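Local coordinates for protein putative phosphatase (Clostridium difficile, PDB 3SD7) that probably hydrolyses phosphate esters as a phosphatase of the haloacid dehalogenase-like family, at residues K27-V32 / P225-E230; L130-K135 / N169-Y174. All coordinates share one frame; numbering follows the deposited sequence.

Contact 1 of 2, residues K27-V32 / P225-E230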
loop_
_atom_site.group_PDB
_atom_site.type_symbol
_atom_site.label_atom_id
_atom_site.label_comp_id
_atom_site.label_asym_id
_atom_site.label_seq_id
_atom_site.Cartn_x
_atom_site.Cartn_y
_atom_site.Cartn_z
ATOM N N LYS A 27 -16.573 -4.634 -18.676
ATOM C CA LYS A 27 -17.404 -4.784 -17.483
ATOM C C LYS A 27 -17.550 -3.459 -16.720
ATOM O O LYS A 27 -16.664 -2.603 -16.771
ATOM C CB LYS A 27 -16.822 -5.857 -16.556
ATOM C CG LYS A 27 -17.887 -6.514 -15.669
ATOM C CD LYS A 27 -17.297 -7.287 -14.501
ATOM C CE LYS A 27 -16.315 -8.374 -14.911
ATOM N NZ LYS A 27 -15.774 -9.076 -13.701
ATOM N N ASN A 28 -18.670 -3.313 -16.016
ATOM C CA ASN A 28 -18.963 -2.130 -15.203
ATOM C C ASN A 28 -18.724 -2.434 -13.717
ATOM O O ASN A 28 -19.564 -3.039 -13.060
ATOM C CB ASN A 28 -20.417 -1.691 -15.424
ATOM C CG ASN A 28 -20.824 -0.489 -14.551
ATOM O OD1 ASN A 28 -19.987 0.312 -14.129
ATOM N ND2 ASN A 28 -22.121 -0.360 -14.302
ATOM N N TYR A 29 -17.600 -1.985 -13.175
ATOM C CA TYR A 29 -17.288 -2.242 -11.771
ATOM C C TYR A 29 -17.938 -1.216 -10.843
ATOM O O TYR A 29 -17.798 -0.019 -11.039
ATOM C CB TYR A 29 -15.792 -2.239 -11.562
ATOM C CG TYR A 29 -15.077 -3.251 -12.412
ATOM C CD1 TYR A 29 -15.046 -4.584 -12.052
ATOM C CD2 TYR A 29 -14.427 -2.871 -13.578
ATOM C CE1 TYR A 29 -14.392 -5.520 -12.828
ATOM C CE2 TYR A 29 -13.762 -3.802 -14.363
ATOM C CZ TYR A 29 -13.752 -5.119 -13.988
ATOM O OH TYR A 29 -13.109 -6.046 -14.753
ATOM N N GLU A 30 -18.592 -1.689 -9.800
ATOM C CA GLU A 30 -19.297 -0.808 -8.869
ATOM C C GLU A 30 -18.567 -0.606 -7.532
ATOM O O GLU A 30 -18.848 0.352 -6.814
ATOM C CB GLU A 30 -20.683 -1.361 -8.612
ATOM C CG GLU A 30 -21.509 -1.468 -9.874
ATOM C CD GLU A 30 -22.843 -2.170 -9.664
ATOM O OE1 GLU A 30 -23.248 -2.384 -8.495
ATOM O OE2 GLU A 30 -23.486 -2.509 -10.683
ATOM N N ILE A 31 -17.692 -1.549 -7.193
ATOM C CA ILE A 31 -16.914 -1.516 -5.957
ATOM C C ILE A 31 -15.438 -1.616 -6.361
ATOM O O ILE A 31 -15.042 -2.594 -7.008
ATOM C CB ILE A 31 -17.313 -2.683 -4.980
ATOM C CG1 ILE A 31 -18.811 -2.586 -4.603
ATOM C CG2 ILE A 31 -16.376 -2.698 -3.750
ATOM C CD1 ILE A 31 -19.293 -3.677 -3.620
ATOM N N VAL A 32 -14.616 -0.642 -5.964
ATOM C CA VAL A 32 -13.205 -0.615 -6.341
ATOM C C VAL A 32 -12.377 -0.550 -5.073
ATOM O O VAL A 32 -12.558 0.358 -4.240
ATOM C CB VAL A 32 -12.860 0.591 -7.196
ATOM C CG1 VAL A 32 -11.396 0.515 -7.695
ATOM C CG2 VAL A 32 -13.852 0.733 -8.390
ATOM N N PRO A 225 -2.740 -10.242 -13.709
ATOM C CA PRO A 225 -3.947 -9.508 -13.328
ATOM C C PRO A 225 -4.892 -9.363 -14.517
ATOM O O PRO A 225 -4.524 -9.676 -15.655
ATOM C CB PRO A 225 -3.420 -8.127 -12.937
ATOM C CG PRO A 225 -2.168 -7.972 -13.716
ATOM C CD PRO A 225 -1.570 -9.352 -13.819
ATOM N N THR A 226 -6.098 -8.875 -14.255
ATOM C CA THR A 226 -7.083 -8.696 -15.319
ATOM C C THR A 226 -6.586 -7.623 -16.267
ATOM O O THR A 226 -6.749 -7.751 -17.486
ATOM C CB THR A 226 -8.445 -8.329 -14.769
ATOM O OG1 THR A 226 -8.727 -9.145 -13.629
ATOM C CG2 THR A 226 -9.542 -8.501 -15.844
ATOM N N TYR A 227 -5.971 -6.585 -15.710
ATOM C CA TYR A 227 -5.445 -5.465 -16.476
ATOM C C TYR A 227 -4.133 -4.975 -15.889
ATOM O O TYR A 227 -3.893 -5.107 -14.677
ATOM C CB TYR A 227 -6.421 -4.281 -16.414
ATOM C CG TYR A 227 -7.877 -4.626 -16.654
ATOM C CD1 TYR A 227 -8.409 -4.681 -17.935
ATOM C CD2 TYR A 227 -8.728 -4.873 -15.579
ATOM C CE1 TYR A 227 -9.753 -4.987 -18.136
ATOM C CE2 TYR A 227 -10.068 -5.176 -15.773
ATOM C CZ TYR A 227 -10.571 -5.237 -17.039
ATOM O OH TYR A 227 -11.916 -5.552 -17.207
ATOM N N ILE A 228 -3.304 -4.382 -16.749
ATOM C CA ILE A 228 -2.067 -3.741 -16.339
ATOM C C ILE A 228 -2.098 -2.270 -16.785
ATOM O O ILE A 228 -2.453 -1.988 -17.953
ATOM C CB ILE A 228 -0.856 -4.462 -16.952
ATOM C CG1 ILE A 228 -0.774 -5.894 -16.395
ATOM C CG2 ILE A 228 0.456 -3.724 -16.666
ATOM C CD1 ILE A 228 0.305 -6.742 -17.039
ATOM N N VAL A 229 -1.741 -1.341 -15.889
ATOM C CA VAL A 229 -1.639 0.086 -16.250
ATOM C C VAL A 229 -0.277 0.695 -15.883
ATOM O O VAL A 229 0.315 0.338 -14.850
ATOM C CB VAL A 229 -2.780 0.935 -15.635
ATOM C CG1 VAL A 229 -4.105 0.381 -16.095
ATOM C CG2 VAL A 229 -2.684 0.945 -14.120
ATOM N N GLU A 230 0.231 1.584 -16.741
ATOM C CA GLU A 230 1.498 2.256 -16.500
ATOM C C GLU A 230 1.376 3.455 -15.570
ATOM O O GLU A 230 2.278 3.717 -14.776
ATOM C CB GLU A 230 2.152 2.717 -17.827
ATOM C CG GLU A 230 3.020 1.680 -18.532
ATOM C CD GLU A 230 4.424 1.533 -17.923
ATOM O OE1 GLU A 230 4.610 1.797 -16.708
ATOM O OE2 GLU A 230 5.353 1.139 -18.668
#
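In the Rossmann-like parallel sheet of the haloacid dehalogenase-like fold, Y29, in the lead-in to strand 31-34, and Y227, on edge strand 227-229, reach for each other and join through their phenol ends. Y227 OH donates a hydrogen bond to Y29 OH across 2.8 Å, each hydroxyl sitting at the edge of the other's ring, in its plane. The two side chains arrive from opposite directions with their ring planes turned roughly 90° apart, so the rings touch near their hydroxyl ends, where Y29 CZ is 4.1 Å from Y227 CE2. This is a polar bridge with little apolar overlap. In Y29, CG stands anti to the carbonyl carbon (chi1 -58°), a setting that sends the ring across toward the edge strand. T226 adds a cover to its neighbour: its CG2 rests 3.4 Å above one face of the Y227 ring, offset toward the rim. Y29 OH is also hydrogen-bonded to D206, which forms a salt bridge with K27; the Y29 hydroxyl is thus gripped by two partners, and the nearby lysine would probably temper the charge of D206. The strands in between, 187-191 and 206-210, lie under this bridge: both rings lean on I188, while helix 235-239 meets Y29 through L239 and Y227 through I238.

Contact 2 of 2, residues L130-K135 / N169-Y174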
loop_
_atom_site.group_PDB
_atom_site.type_symbol
_atom_site.label_atom_id
_atom_site.label_comp_id
_atom_site.label_asym_id
_atom_site.label_seq_id
_atom_site.Cartn_x
_atom_site.Cartn_y
_atom_site.Cartn_z
ATOM N N LEU A 130 -12.932 1.506 -1.613
ATOM C CA LEU A 130 -12.451 0.929 -0.368
ATOM C C LEU A 130 -10.938 0.848 -0.376
ATOM O O LEU A 130 -10.320 0.733 -1.434
ATOM C CB LEU A 130 -12.998 -0.491 -0.239
ATOM C CG LEU A 130 -14.514 -0.728 -0.378
ATOM C CD1 LEU A 130 -14.851 -2.248 -0.401
ATOM C CD2 LEU A 130 -15.274 -0.005 0.711
ATOM N N VAL A 131 -10.329 0.851 0.807
ATOM C CA VAL A 131 -8.899 0.585 0.937
ATOM C C VAL A 131 -8.718 -0.747 1.638
ATOM O O VAL A 131 -9.362 -0.990 2.662
ATOM C CB VAL A 131 -8.142 1.697 1.700
ATOM C CG1 VAL A 131 -6.697 1.283 2.022
ATOM C CG2 VAL A 131 -8.147 2.993 0.884
ATOM N N ALA A 132 -7.903 -1.617 1.039
ATOM C CA ALA A 132 -7.539 -2.904 1.615
ATOM C C ALA A 132 -6.019 -2.981 1.525
ATOM O O ALA A 132 -5.453 -3.096 0.443
ATOM C CB ALA A 132 -8.223 -4.072 0.855
ATOM N N THR A 133 -5.366 -2.914 2.674
ATOM C CA THR A 133 -3.920 -2.816 2.744
ATOM C C THR A 133 -3.346 -3.629 3.897
ATOM O O THR A 133 -4.063 -3.967 4.853
ATOM C CB THR A 133 -3.529 -1.331 2.897
ATOM O OG1 THR A 133 -2.105 -1.173 2.915
ATOM C CG2 THR A 133 -4.130 -0.700 4.181
ATOM N N SER A 134 -2.062 -3.964 3.766
ATOM C CA SER A 134 -1.321 -4.635 4.816
ATOM C C SER A 134 -0.749 -3.591 5.789
ATOM O O SER A 134 -0.317 -3.951 6.880
ATOM C CB SER A 134 -0.191 -5.513 4.229
ATOM O OG SER A 134 -0.705 -6.594 3.460
ATOM N N LYS A 135 -0.741 -2.324 5.393
ATOM C CA LYS A 135 -0.262 -1.238 6.256
ATOM C C LYS A 135 -1.207 -1.147 7.449
ATOM O O LYS A 135 -2.395 -1.459 7.296
ATOM C CB LYS A 135 -0.275 0.078 5.491
ATOM C CG LYS A 135 0.648 1.146 6.112
ATOM C CD LYS A 135 0.733 2.366 5.237
ATOM C CE LYS A 135 1.870 3.308 5.624
ATOM N NZ LYS A 135 3.221 3.014 5.039
ATOM N N ASN A 169 -5.754 -11.342 1.011
ATOM C CA ASN A 169 -7.087 -11.962 0.842
ATOM C C ASN A 169 -7.975 -11.701 2.072
ATOM O O ASN A 169 -9.180 -11.482 1.949
ATOM C CB ASN A 169 -6.999 -13.459 0.564
ATOM C CG ASN A 169 -6.613 -14.248 1.782
ATOM O OD1 ASN A 169 -5.445 -14.316 2.159
ATOM N ND2 ASN A 169 -7.607 -14.852 2.420
ATOM N N GLU A 170 -7.364 -11.667 3.249
ATOM C CA GLU A 170 -8.112 -11.471 4.490
ATOM C C GLU A 170 -8.678 -10.076 4.631
ATOM O O GLU A 170 -9.819 -9.896 5.053
ATOM C CB GLU A 170 -7.230 -11.789 5.690
ATOM C CG GLU A 170 -6.739 -13.212 5.696
ATOM C CD GLU A 170 -6.105 -13.584 7.015
ATOM O OE1 GLU A 170 -5.919 -12.677 7.868
ATOM O OE2 GLU A 170 -5.793 -14.779 7.194
ATOM N N VAL A 171 -7.877 -9.079 4.266
ATOM C CA VAL A 171 -8.334 -7.718 4.370
ATOM C C VAL A 171 -9.346 -7.394 3.238
ATOM O O VAL A 171 -10.308 -6.678 3.454
ATOM C CB VAL A 171 -7.130 -6.749 4.501
ATOM C CG1 VAL A 171 -6.287 -6.684 3.239
ATOM C CG2 VAL A 171 -7.596 -5.424 4.897
ATOM N N ILE A 172 -9.147 -7.971 2.048
ATOM C CA ILE A 172 -10.091 -7.824 0.938
ATOM C C ILE A 172 -11.442 -8.412 1.331
ATOM O O ILE A 172 -12.477 -7.771 1.189
ATOM C CB ILE A 172 -9.585 -8.519 -0.360
ATOM C CG1 ILE A 172 -8.357 -7.782 -0.903
ATOM C CG2 ILE A 172 -10.681 -8.527 -1.414
ATOM C CD1 ILE A 172 -7.650 -8.500 -2.078
ATOM N N GLN A 173 -11.431 -9.632 1.855
ATOM C CA GLN A 173 -12.672 -10.256 2.272
ATOM C C GLN A 173 -13.363 -9.441 3.367
ATOM O O GLN A 173 -14.579 -9.270 3.340
ATOM C CB GLN A 173 -12.432 -11.666 2.786
ATOM C CG GLN A 173 -13.723 -12.408 3.097
ATOM C CD GLN A 173 -14.559 -12.663 1.848
ATOM O OE1 GLN A 173 -15.682 -12.178 1.717
ATOM N NE2 GLN A 173 -13.987 -13.372 0.909
ATOM N N TYR A 174 -12.589 -8.966 4.335
ATOM C CA TYR A 174 -13.148 -8.177 5.437
ATOM C C TYR A 174 -13.909 -6.956 4.925
ATOM O O TYR A 174 -15.024 -6.692 5.329
ATOM C CB TYR A 174 -12.036 -7.739 6.433
ATOM C CG TYR A 174 -12.536 -6.771 7.500
ATOM C CD1 TYR A 174 -13.294 -7.217 8.580
ATOM C CD2 TYR A 174 -12.273 -5.422 7.411
ATOM C CE1 TYR A 174 -13.768 -6.316 9.542
ATOM C CE2 TYR A 174 -12.746 -4.527 8.365
ATOM C CZ TYR A 174 -13.479 -4.968 9.408
ATOM O OH TYR A 174 -13.930 -4.047 10.348
#
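No aromatic ring or side-chain amide takes part where V171 and I172 meet A132 and T133; the flat groups here are the backbone peptides on either side of T133. V171 CG1 lies over the face of the A132-T133 peptide, 3.9 Å from T133 N; CG2 comes to T133 O from beyond the oxygen, at 3.8 Å, tilted out of the T133-S134 plane. With chi1 at 67°, CG1 sits between the backbone N and the carbonyl carbon of its own residue, and from there it also reaches A132 CB, at 4.0 Å. I172 CG1 meets the same methyl at 4.1 Å, so A132 CB touches two consecutive helix residues. The T133 side chain starts off away from the helix: its OG1 accepts from K135 N (3.1 Å, 161°) in an ST turn and is hydrogen-bonded to D35. K135 forms a salt bridge with D37, which binds sodium together with D192, an arrangement consistent with the active-site end of this fold. Strand 130-133 and helix segment 169-174 run nearly antiparallel, their axes 7.4 Å apart at closest. Helix 168-179 belongs to the crossover from strand 155-159 to strand 187-191, with V171 also touching A157 and I172 also reaching L33 and I203.

Overall arrangement
Set side by side, the two contacts illustrate how one parallel sheet is held by different chemistry in different places. Contact 2 is buried, without hydrogen bonds across it: aliphatic groups pack on one another and on strand peptides, setting a crossover helix close to the sodium site. Contact 1 lies farther from the centre of the chain and is only partly buried; there two tyrosines, joined at their hydroxyls and backed by an acidic residue, reach across two intervening strands to the sheet edge. Their centres are about 17 Å apart, yet the sheet joins them directly: strands 31-34 and 128-133 are neighbours, V32 O lies 2.9 Å from L130 N in a probable hydrogen bond, and I31 packs against L130.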